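Local coordinates for putative metalloprotease II (Bacteroides fragilis, PDB 4ON1), which probably acts as an extracellular zinc-dependent metalloendopeptidase related to fragilysin, at residues A[164-177]-A[344-358]. Residues are numbered along the deposited sequence; the frame is centred on the assembly and turned at random.
With ZN (zinc ion), chain C.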
loop_
_atom_site.group_PDB
_atom_site.type_symbol
_atom_site.label_atom_id
_atom_site.label_comp_id
_atom_site.label_asym_id
_atom_site.label_seq_id
_atom_site.Cartn_x
_atom_site.Cartn_y
_atom_site.Cartn_z
ATOM N N ILE A 164 1.260 3.576 -14.661
ATOM C CA ILE A 164 0.516 4.772 -14.294
ATOM C C ILE A 164 0.307 5.665 -15.520
ATOM O O ILE A 164 -0.781 6.201 -15.730
ATOM C CB ILE A 164 1.230 5.571 -13.185
ATOM C CG1 ILE A 164 1.249 4.785 -11.873
ATOM C CG2 ILE A 164 0.546 6.909 -12.960
ATOM C CD1 ILE A 164 1.971 5.519 -10.755
ATOM N N GLY A 165 1.352 5.817 -16.329
ATOM C CA GLY A 165 1.294 6.683 -17.499
ATOM C C GLY A 165 0.268 6.280 -18.546
ATOM O O GLY A 165 -0.157 7.105 -19.357
ATOM N N ASN A 166 -0.133 5.012 -18.525
ATOM C CA ASN A 166 -1.123 4.500 -19.468
ATOM C C ASN A 166 -2.555 4.558 -18.928
ATOM O O ASN A 166 -3.498 4.148 -19.603
ATOM C CB ASN A 166 -0.775 3.069 -19.881
ATOM C CG ASN A 166 0.313 3.017 -20.938
ATOM O OD1 ASN A 166 1.283 3.775 -20.889
ATOM N ND2 ASN A 166 0.144 2.132 -21.916
ATOM N N ASN A 167 -2.709 5.048 -17.702
ATOM C CA ASN A 167 -4.028 5.191 -17.084
ATOM C C ASN A 167 -4.842 6.369 -17.610
ATOM O O ASN A 167 -4.290 7.429 -17.905
ATOM C CB ASN A 167 -3.901 5.355 -15.574
ATOM C CG ASN A 167 -3.671 4.048 -14.858
ATOM O OD1 ASN A 167 -4.011 2.976 -15.360
ATOM N ND2 ASN A 167 -3.098 4.133 -13.661
ATOM N N PRO A 168 -6.166 6.180 -17.728
ATOM C CA PRO A 168 -7.075 7.256 -18.133
ATOM C C PRO A 168 -7.405 8.204 -16.972
ATOM O O PRO A 168 -6.842 8.063 -15.884
ATOM C CB PRO A 168 -8.332 6.503 -18.594
ATOM C CG PRO A 168 -7.904 5.058 -18.740
ATOM C CD PRO A 168 -6.848 4.877 -17.704
ATOM N N PHE A 169 -8.296 9.162 -17.229
ATOM C CA PHE A 169 -8.832 10.086 -16.221
ATOM C C PHE A 169 -7.782 10.997 -15.570
ATOM O O PHE A 169 -8.063 11.666 -14.571
ATOM C CB PHE A 169 -9.571 9.303 -15.127
ATOM C CG PHE A 169 -10.628 8.368 -15.659
ATOM C CD1 PHE A 169 -11.849 8.854 -16.101
ATOM C CD2 PHE A 169 -10.400 6.998 -15.705
ATOM C CE1 PHE A 169 -12.822 7.996 -16.591
ATOM C CE2 PHE A 169 -11.368 6.131 -16.191
ATOM C CZ PHE A 169 -12.580 6.631 -16.633
ATOM N N LYS A 170 -6.582 11.031 -16.143
ATOM C CA LYS A 170 -5.524 11.899 -15.638
ATOM C C LYS A 170 -5.905 13.373 -15.783
ATOM O O LYS A 170 -6.245 13.835 -16.875
ATOM C CB LYS A 170 -4.206 11.615 -16.357
ATOM C CG LYS A 170 -3.109 12.624 -16.059
ATOM C CD LYS A 170 -1.956 12.495 -17.041
ATOM C CE LYS A 170 -0.896 13.555 -16.785
ATOM N NZ LYS A 170 0.251 13.457 -17.737
ATOM N N GLY A 171 -5.864 14.105 -14.675
ATOM C CA GLY A 171 -6.204 15.514 -14.694
ATOM C C GLY A 171 -7.620 15.742 -14.204
ATOM O O GLY A 171 -8.026 16.875 -13.947
ATOM N N LEU A 172 -8.385 14.658 -14.108
ATOM C CA LEU A 172 -9.773 14.736 -13.668
ATOM C C LEU A 172 -9.835 14.824 -12.146
ATOM O O LEU A 172 -9.026 14.203 -11.452
ATOM C CB LEU A 172 -10.574 13.537 -14.180
ATOM C CG LEU A 172 -10.630 13.459 -15.710
ATOM C CD1 LEU A 172 -11.583 12.369 -16.177
ATOM C CD2 LEU A 172 -10.997 14.810 -16.317
ATOM N N PRO A 173 -10.797 15.596 -11.618
ATOM C CA PRO A 173 -10.811 15.789 -10.165
ATOM C C PRO A 173 -11.216 14.529 -9.405
ATOM O O PRO A 173 -12.192 13.860 -9.754
ATOM C CB PRO A 173 -11.834 16.911 -9.969
ATOM C CG PRO A 173 -12.749 16.810 -11.143
ATOM C CD PRO A 173 -11.955 16.217 -12.284
ATOM N N ILE A 174 -10.450 14.224 -8.362
ATOM C CA ILE A 174 -10.686 13.060 -7.522
ATOM C C ILE A 174 -11.866 13.399 -6.610
ATOM O O ILE A 174 -11.902 14.476 -6.014
ATOM C CB ILE A 174 -9.417 12.687 -6.710
ATOM C CG1 ILE A 174 -8.266 12.328 -7.659
ATOM C CG2 ILE A 174 -9.697 11.565 -5.717
ATOM C CD1 ILE A 174 -6.974 11.965 -6.955
ATOM N N LYS A 175 -12.832 12.490 -6.514
ATOM C CA LYS A 175 -14.103 12.797 -5.856
ATOM C C LYS A 175 -14.456 11.715 -4.841
ATOM O O LYS A 175 -15.406 10.951 -5.031
ATOM C CB LYS A 175 -15.207 12.924 -6.905
ATOM C CG LYS A 175 -16.384 13.791 -6.508
ATOM C CD LYS A 175 -17.163 14.238 -7.745
ATOM C CE LYS A 175 -16.313 15.112 -8.666
ATOM N NZ LYS A 175 -15.580 14.335 -9.710
ATOM N N ASP A 176 -13.687 11.667 -3.756
ATOM C CA ASP A 176 -13.553 10.447 -2.973
ATOM C C ASP A 176 -13.896 10.607 -1.486
ATOM O O ASP A 176 -13.348 9.892 -0.641
ATOM C CB ASP A 176 -12.124 9.907 -3.127
ATOM C CG ASP A 176 -11.058 10.924 -2.730
ATOM O OD1 ASP A 176 -11.367 12.126 -2.633
ATOM O OD2 ASP A 176 -9.902 10.515 -2.537
ATOM N N TYR A 177 -14.823 11.516 -1.187
ATOM C CA TYR A 177 -15.381 11.685 0.157
ATOM C C TYR A 177 -16.715 12.438 0.055
ATOM O O TYR A 177 -16.931 13.162 -0.911
ATOM C CB TYR A 177 -14.410 12.447 1.068
ATOM C CG TYR A 177 -13.991 13.798 0.532
ATOM C CD1 TYR A 177 -14.769 14.927 0.753
ATOM C CD2 TYR A 177 -12.817 13.946 -0.194
ATOM C CE1 TYR A 177 -14.394 16.175 0.258
ATOM C CE2 TYR A 177 -12.434 15.187 -0.692
ATOM C CZ TYR A 177 -13.222 16.292 -0.461
ATOM O OH TYR A 177 -12.840 17.519 -0.953
ATOM N N HIS A 344 -7.709 17.824 -0.116
ATOM C CA HIS A 344 -7.037 17.926 -1.406
ATOM C C HIS A 344 -6.205 19.204 -1.468
ATOM O O HIS A 344 -6.587 20.223 -0.899
ATOM C CB HIS A 344 -8.056 17.889 -2.552
ATOM C CG HIS A 344 -8.642 16.529 -2.786
ATOM N ND1 HIS A 344 -9.886 16.341 -3.343
ATOM C CD2 HIS A 344 -8.158 15.296 -2.504
ATOM C CE1 HIS A 344 -10.140 15.041 -3.414
ATOM N NE2 HIS A 344 -9.105 14.388 -2.914
ATOM N N VAL A 345 -5.074 19.153 -2.169
ATOM C CA VAL A 345 -4.209 20.325 -2.333
ATOM C C VAL A 345 -3.778 20.475 -3.795
ATOM O O VAL A 345 -3.972 19.558 -4.592
ATOM C CB VAL A 345 -2.956 20.232 -1.434
ATOM C CG1 VAL A 345 -3.341 20.173 0.033
ATOM C CG2 VAL A 345 -2.125 19.012 -1.816
ATOM N N ASP A 346 -3.174 21.613 -4.141
ATOM C CA ASP A 346 -2.827 21.891 -5.537
ATOM C C ASP A 346 -1.373 21.564 -5.859
ATOM O O ASP A 346 -0.858 21.964 -6.903
ATOM C CB ASP A 346 -3.084 23.367 -5.886
ATOM C CG ASP A 346 -4.528 23.789 -5.677
ATOM O OD1 ASP A 346 -4.785 25.013 -5.665
ATOM O OD2 ASP A 346 -5.402 22.909 -5.510
ATOM N N ASN A 347 -0.713 20.833 -4.972
ATOM C CA ASN A 347 0.662 20.414 -5.211
ATOM C C ASN A 347 0.680 19.014 -5.829
ATOM O O ASN A 347 0.294 18.040 -5.178
ATOM C CB ASN A 347 1.442 20.449 -3.897
ATOM C CG ASN A 347 2.911 20.129 -4.069
ATOM O OD1 ASN A 347 3.350 19.669 -5.124
ATOM N ND2 ASN A 347 3.685 20.365 -3.015
ATOM N N GLU A 348 1.155 18.903 -7.067
ATOM C CA GLU A 348 1.061 17.635 -7.794
ATOM C C GLU A 348 1.961 16.536 -7.229
ATOM O O GLU A 348 1.791 15.364 -7.559
ATOM C CB GLU A 348 1.377 17.830 -9.279
ATOM C CG GLU A 348 2.859 17.934 -9.595
ATOM C CD GLU A 348 3.122 18.046 -11.085
ATOM O OE1 GLU A 348 2.166 18.350 -11.836
ATOM O OE2 GLU A 348 4.282 17.832 -11.504
ATOM N N GLN A 349 2.917 16.906 -6.382
ATOM C CA GLN A 349 3.792 15.909 -5.765
ATOM C C GLN A 349 3.171 15.387 -4.477
ATOM O O GLN A 349 3.575 14.352 -3.943
ATOM C CB GLN A 349 5.169 16.507 -5.467
ATOM C CG GLN A 349 6.166 16.426 -6.615
ATOM C CD GLN A 349 7.505 17.062 -6.268
ATOM O OE1 GLN A 349 7.562 18.079 -5.572
ATOM N NE2 GLN A 349 8.589 16.460 -6.747
ATOM N N ASP A 350 2.169 16.105 -3.986
ATOM C CA ASP A 350 1.536 15.736 -2.734
ATOM C C ASP A 350 0.611 14.534 -2.904
ATOM O O ASP A 350 -0.110 14.422 -3.895
ATOM C CB ASP A 350 0.755 16.921 -2.164
ATOM C CG ASP A 350 0.420 16.745 -0.693
ATOM O OD1 ASP A 350 -0.417 15.865 -0.368
ATOM O OD2 ASP A 350 0.991 17.491 0.134
ATOM N N LEU A 351 0.653 13.638 -1.926
ATOM C CA LEU A 351 -0.254 12.505 -1.859
ATOM C C LEU A 351 -1.715 12.929 -2.024
ATOM O O LEU A 351 -2.520 12.212 -2.624
ATOM C CB LEU A 351 -0.076 11.782 -0.527
ATOM C CG LEU A 351 -1.098 10.677 -0.278
ATOM C CD1 LEU A 351 -0.971 9.613 -1.375
ATOM C CD2 LEU A 351 -0.889 10.069 1.093
ATOM N N MET A 352 -2.050 14.094 -1.480
ATOM C CA MET A 352 -3.430 14.570 -1.470
ATOM C C MET A 352 -3.739 15.505 -2.648
ATOM O O MET A 352 -4.657 16.325 -2.571
ATOM C CB MET A 352 -3.738 15.271 -0.139
ATOM C CG MET A 352 -3.462 14.416 1.097
ATOM S SD MET A 352 -4.280 12.811 0.982
ATOM C CE MET A 352 -5.996 13.334 1.073
ATOM N N TYR A 353 -2.965 15.395 -3.722
ATOM C CA TYR A 353 -3.240 16.165 -4.933
ATOM C C TYR A 353 -4.676 15.941 -5.420
ATOM O O TYR A 353 -5.164 14.805 -5.478
ATOM C CB TYR A 353 -2.249 15.805 -6.037
ATOM C CG TYR A 353 -2.288 16.749 -7.219
ATOM C CD1 TYR A 353 -2.206 16.272 -8.517
ATOM C CD2 TYR A 353 -2.403 18.120 -7.031
ATOM C CE1 TYR A 353 -2.232 17.137 -9.602
ATOM C CE2 TYR A 353 -2.433 18.992 -8.104
ATOM C CZ TYR A 353 -2.349 18.493 -9.387
ATOM O OH TYR A 353 -2.379 19.357 -10.454
ATOM N N THR A 354 -5.332 17.045 -5.759
ATOM C CA THR A 354 -6.751 17.078 -6.096
ATOM C C THR A 354 -7.097 16.312 -7.370
ATOM O O THR A 354 -8.236 15.881 -7.561
ATOM C CB THR A 354 -7.220 18.534 -6.252
ATOM O OG1 THR A 354 -6.689 19.323 -5.181
ATOM C CG2 THR A 354 -8.740 18.630 -6.252
ATOM N N TRP A 355 -6.108 16.143 -8.238
ATOM C CA TRP A 355 -6.327 15.508 -9.529
ATOM C C TRP A 355 -5.410 14.302 -9.685
ATOM O O TRP A 355 -4.373 14.214 -9.034
ATOM C CB TRP A 355 -6.106 16.510 -10.671
ATOM C CG TRP A 355 -7.040 17.696 -10.642
ATOM C CD1 TRP A 355 -8.290 17.764 -11.185
ATOM C CD2 TRP A 355 -6.791 18.983 -10.051
ATOM N NE1 TRP A 355 -8.837 19.006 -10.965
ATOM C CE2 TRP A 355 -7.939 19.773 -10.272
ATOM C CE3 TRP A 355 -5.714 19.539 -9.351
ATOM C CZ2 TRP A 355 -8.039 21.093 -9.821
ATOM C CZ3 TRP A 355 -5.815 20.852 -8.904
ATOM C CH2 TRP A 355 -6.969 21.611 -9.142
ATOM N N TYR A 356 -5.807 13.365 -10.535
ATOM C CA TYR A 356 -5.021 12.160 -10.776
ATOM C C TYR A 356 -3.801 12.469 -11.649
ATOM O O TYR A 356 -3.941 12.872 -12.802
ATOM C CB TYR A 356 -5.895 11.087 -11.430
ATOM C CG TYR A 356 -5.198 9.777 -11.735
ATOM C CD1 TYR A 356 -4.265 9.236 -10.854
ATOM C CD2 TYR A 356 -5.499 9.062 -12.893
ATOM C CE1 TYR A 356 -3.637 8.025 -11.126
ATOM C CE2 TYR A 356 -4.879 7.852 -13.174
ATOM C CZ TYR A 356 -3.948 7.340 -12.287
ATOM O OH TYR A 356 -3.325 6.140 -12.557
ATOM N N SER A 357 -2.607 12.306 -11.089
ATOM C CA SER A 357 -1.373 12.628 -11.799
ATOM C C SER A 357 -0.296 11.610 -11.440
ATOM O O SER A 357 -0.315 11.052 -10.345
ATOM C CB SER A 357 -0.914 14.055 -11.469
ATOM O OG SER A 357 0.496 14.173 -11.534
ATOM N N PRO A 358 0.633 11.346 -12.373
ATOM C CA PRO A 358 1.731 10.395 -12.151
ATOM C C PRO A 358 2.890 10.970 -11.348
ATOM O O PRO A 358 3.853 10.256 -11.047
ATOM C CB PRO A 358 2.205 10.062 -13.576
ATOM C CG PRO A 358 1.173 10.659 -14.506
ATOM C CD PRO A 358 0.610 11.826 -13.763
HETATM ZN ZN ZN C . -9.128 12.516 -2.259
HETATM O O HOH W 1 -10.534 18.331 -0.065
HETATM O O HOH W 2 -11.506 18.613 -3.823
#
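Y356 projects its ring into the loop N167-K170, with CG anti to its backbone N (chi1 -180°). The ring meets this loop edge-on: P168 O lies in the ring plane, 3.4 Å from Y356 CE2, and N167 CB sits at the same rim. N167 ND2 approaches the hydroxyl so closely that the bond's modelled length is doubtful. Residues 171-174 then run antiparallel past 354-356, joined by a single bridge between P173 and W355: G171 N donates to Y356 O (3.0 Å), and I174 N gives a nearly straight bond of 2.9 Å to T354 O. That bond holds the I174 backbone beside T354; of its side chain, CD1 rests on Y353 O and CG2 lies against the metal site, 4.0 Å from H344 NE2. H344 binds zinc through NE2 (2.0 Å), and its ND1 donates to a water 2.8 Å away, which is also weakly linked to the Y177 hydroxyl. D176 grips the same zinc through both carboxylate oxygens, its plane only 16° from that of the H344 ring; H334 and H338 complete the coordination. The three histidines and M352 beneath them fit the metzincin zinc site with its Met-turn, and the aspartate bound to the metal is consistent with the aspartate-switch latency of profragilysin.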